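Local coordinates for shikimate dehydrogenase-like protein HI_0607 (Haemophilus influenzae, PDB 1NPY), which catalyses, in vitro, the NADP(+)-dependent oxidation of shikimate to 3-dehydroshikimate, though far less actively than classical shikimate dehydrogenases, so shikimate may not be its biological substrate, at residues Q253-D257 against E258-E262. Residues are numbered along the deposited sequence; the frame is centred on the assembly and turned at random.
Sequences QRPSD and ELIAE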
ATOM      1  N   GLN A 253      -1.613  16.445 -11.198  1.00 10.54           N
ATOM      2  CA  GLN A 253      -1.881  17.318 -10.061  1.00 10.63           C
ATOM      3  C   GLN A 253      -1.875  16.539  -8.745  1.00 11.30           C
ATOM      4  O   GLN A 253      -2.567  15.524  -8.607  1.00 10.98           O
ATOM      5  CB  GLN A 253      -3.234  18.012 -10.202  1.00 11.67           C
ATOM      6  CG  GLN A 253      -3.253  19.097 -11.278  1.00 12.75           C
ATOM      7  CD  GLN A 253      -4.552  19.887 -11.338  1.00 12.49           C
ATOM      8  OE1 GLN A 253      -5.026  20.364 -10.299  1.00 15.44           O
ATOM      9  NE2 GLN A 253      -5.066  20.120 -12.548  1.00 11.80           N
ATOM     10  N   ARG A 254      -1.141  17.066  -7.779  1.00 11.96           N
ATOM     11  CA  ARG A 254      -1.155  16.587  -6.399  1.00 11.03           C
ATOM     12  C   ARG A 254      -2.183  17.432  -5.660  1.00 11.13           C
ATOM     13  O   ARG A 254      -2.024  18.659  -5.536  1.00 10.46           O
ATOM     14  CB  ARG A 254       0.235  16.761  -5.770  1.00 11.47           C
ATOM     15  CG  ARG A 254       0.358  16.272  -4.337  1.00 11.65           C
ATOM     16  CD  ARG A 254       1.762  16.396  -3.778  1.00 13.56           C
ATOM     17  NE  ARG A 254       2.772  15.687  -4.575  1.00 13.42           N
ATOM     18  CZ  ARG A 254       4.094  15.693  -4.385  1.00 17.26           C
ATOM     19  NH1 ARG A 254       4.670  16.411  -3.432  1.00 17.10           N
ATOM     20  NH2 ARG A 254       4.896  14.997  -5.183  1.00 18.42           N
ATOM     21  N   PRO A 255      -3.252  16.833  -5.146  1.00  9.55           N
ATOM     22  CA  PRO A 255      -4.205  17.628  -4.370  1.00 11.38           C
ATOM     23  C   PRO A 255      -3.551  18.079  -3.078  1.00 10.47           C
ATOM     24  O   PRO A 255      -2.656  17.399  -2.572  1.00 12.17           O
ATOM     25  CB  PRO A 255      -5.372  16.670  -4.106  1.00 11.77           C
ATOM     26  CG  PRO A 255      -5.128  15.556  -5.004  1.00 14.22           C
ATOM     27  CD  PRO A 255      -3.653  15.418  -5.227  1.00 10.76           C
ATOM     28  N   SER A 256      -4.027  19.202  -2.557  1.00 11.77           N
ATOM     29  CA  SER A 256      -3.599  19.725  -1.268  1.00 12.11           C
ATOM     30  C   SER A 256      -3.933  18.756  -0.151  1.00 11.72           C
ATOM     31  O   SER A 256      -4.866  17.964  -0.258  1.00 10.73           O
ATOM     32  CB  SER A 256      -4.336  21.025  -0.940  1.00 12.43           C
ATOM     33  OG  SER A 256      -5.719  20.800  -0.685  1.00 11.96           O
ATOM     34  N   ASP A 257      -3.207  18.912   0.950  1.00 12.56           N
ATOM     35  CA  ASP A 257      -3.436  18.099   2.136  1.00 12.89           C
ATOM     36  C   ASP A 257      -4.866  18.296   2.620  1.00 12.82           C
ATOM     37  O   ASP A 257      -5.501  17.336   3.057  1.00 12.43           O
ATOM     38  CB  ASP A 257      -2.465  18.470   3.257  1.00 14.80           C
ATOM     39  CG  ASP A 257      -1.024  18.148   2.934  1.00 17.55           C
ATOM     40  OD1 ASP A 257      -0.728  17.214   2.152  1.00 18.23           O
ATOM     41  OD2 ASP A 257      -0.147  18.817   3.507  1.00 21.74           O
ATOM     42  N   GLU A 258      -5.385  19.520   2.541  1.00 12.76           N
ATOM     43  CA  GLU A 258      -6.753  19.787   2.986  1.00 13.67           C
ATOM     44  C   GLU A 258      -7.763  19.019   2.153  1.00 13.26           C
ATOM     45  O   GLU A 258      -8.628  18.335   2.717  1.00 10.96           O
ATOM     46  CB  GLU A 258      -7.105  21.280   3.016  1.00 13.95           C
ATOM     47  CG  GLU A 258      -8.556  21.565   3.368  1.00 15.71           C
ATOM     48  CD  GLU A 258      -8.911  23.036   3.524  1.00 25.45           C
ATOM     49  OE1 GLU A 258      -8.041  23.912   3.328  1.00 22.51           O
ATOM     50  OE2 GLU A 258     -10.086  23.284   3.883  1.00 29.73           O
ATOM     51  N   LEU A 259      -7.592  19.039   0.831  1.00 12.22           N
ATOM     52  CA  LEU A 259      -8.533  18.295   0.012  1.00 12.51           C
ATOM     53  C   LEU A 259      -8.357  16.786   0.170  1.00 11.06           C
ATOM     54  O   LEU A 259      -9.344  16.062   0.113  1.00 11.33           O
ATOM     55  CB  LEU A 259      -8.400  18.622  -1.469  1.00 13.02           C
ATOM     56  CG  LEU A 259      -9.657  18.924  -2.283  1.00 22.49           C
ATOM     57  CD1 LEU A 259     -10.605  19.960  -1.677  1.00 21.59           C
ATOM     58  CD2 LEU A 259      -9.100  19.434  -3.620  1.00 23.76           C
ATOM     59  N   ILE A 260      -7.134  16.297   0.355  1.00 11.75           N
ATOM     60  CA  ILE A 260      -6.992  14.856   0.556  1.00 11.22           C
ATOM     61  C   ILE A 260      -7.758  14.407   1.799  1.00 12.13           C
ATOM     62  O   ILE A 260      -8.494  13.416   1.739  1.00 11.50           O
ATOM     63  CB  ILE A 260      -5.532  14.444   0.652  1.00 11.90           C
ATOM     64  CG1 ILE A 260      -4.847  14.693  -0.688  1.00 11.01           C
ATOM     65  CG2 ILE A 260      -5.423  13.000   1.138  1.00 10.42           C
ATOM     66  CD1 ILE A 260      -3.335  14.779  -0.550  1.00 12.25           C
ATOM     67  N   ALA A 261      -7.663  15.178   2.883  1.00 11.29           N
ATOM     68  CA  ALA A 261      -8.346  14.801   4.115  1.00 12.81           C
ATOM     69  C   ALA A 261      -9.863  14.811   3.907  1.00 13.44           C
ATOM     70  O   ALA A 261     -10.547  13.917   4.400  1.00 12.24           O
ATOM     71  CB  ALA A 261      -7.914  15.675   5.281  1.00 13.82           C
ATOM     72  N   GLU A 262     -10.404  15.793   3.187  1.00 11.75           N
ATOM     73  CA  GLU A 262     -11.840  15.791   2.901  1.00 12.11           C
ATOM     74  C   GLU A 262     -12.260  14.605   2.042  1.00 11.85           C
ATOM     75  O   GLU A 262     -13.288  13.975   2.294  1.00 12.09           O
ATOM     76  CB  GLU A 262     -12.248  17.093   2.215  1.00 12.26           C
ATOM     77  CG  GLU A 262     -12.070  18.296   3.110  1.00 14.49           C
ATOM     78  CD  GLU A 262     -12.522  19.564   2.423  1.00 19.11           C
ATOM     79  OE1 GLU A 262     -13.695  19.938   2.594  1.00 22.71           O
ATOM     80  OE2 GLU A 262     -11.709  20.117   1.657  1.00 23.29           O
TER
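With chi1 at 69°, Ser256 sets its OG between its own backbone N and carbonyl carbon, turned toward the start of the following helix, where it accepts a hydrogen bond from Leu259 N (OG to N 3.0 Å, N-H...O 165°). Ile260 turns CG1 back beside its own backbone N (chi1 -66°), on the side of the preceding loop, and the near-extended chi2 carries CD1 on to 3.4 Å from Pro255 O. Serine suits the first place because its short side chain can reach an amide that has no carbonyl one turn earlier in the helix to bond to. This is a classic N-cap at the head of helix 257-268, the last helix of the chain, which follows helix 235-251 after a short loop. The main chain takes over at once: Ile260 N donates to Ser256 O at 2.9 Å, and Ala261 N to Asp257 O at 3.1 Å. Asp257, in the first turn, is suited by its negative charge, which probably interacts favourably with the positive end of the helix dipole; Glu258, its extended side chain leading outward, may do the same. Just before the cap, Pro255 restricts the backbone of the approaching loop and offers an apolar ring, whose CB lies 4.0 Å from Ile260 CG1, a hydrophobic staple across the cap. The branched Ile260 also touches Val240 and Val244 of helix 235-251, while Pro255 leans on Phe247 of that helix. Leu259 faces helix 19-31 instead, its side chain meeting Leu27 and Lys30, and its CB passes 3.5 Å from Ser256 OG.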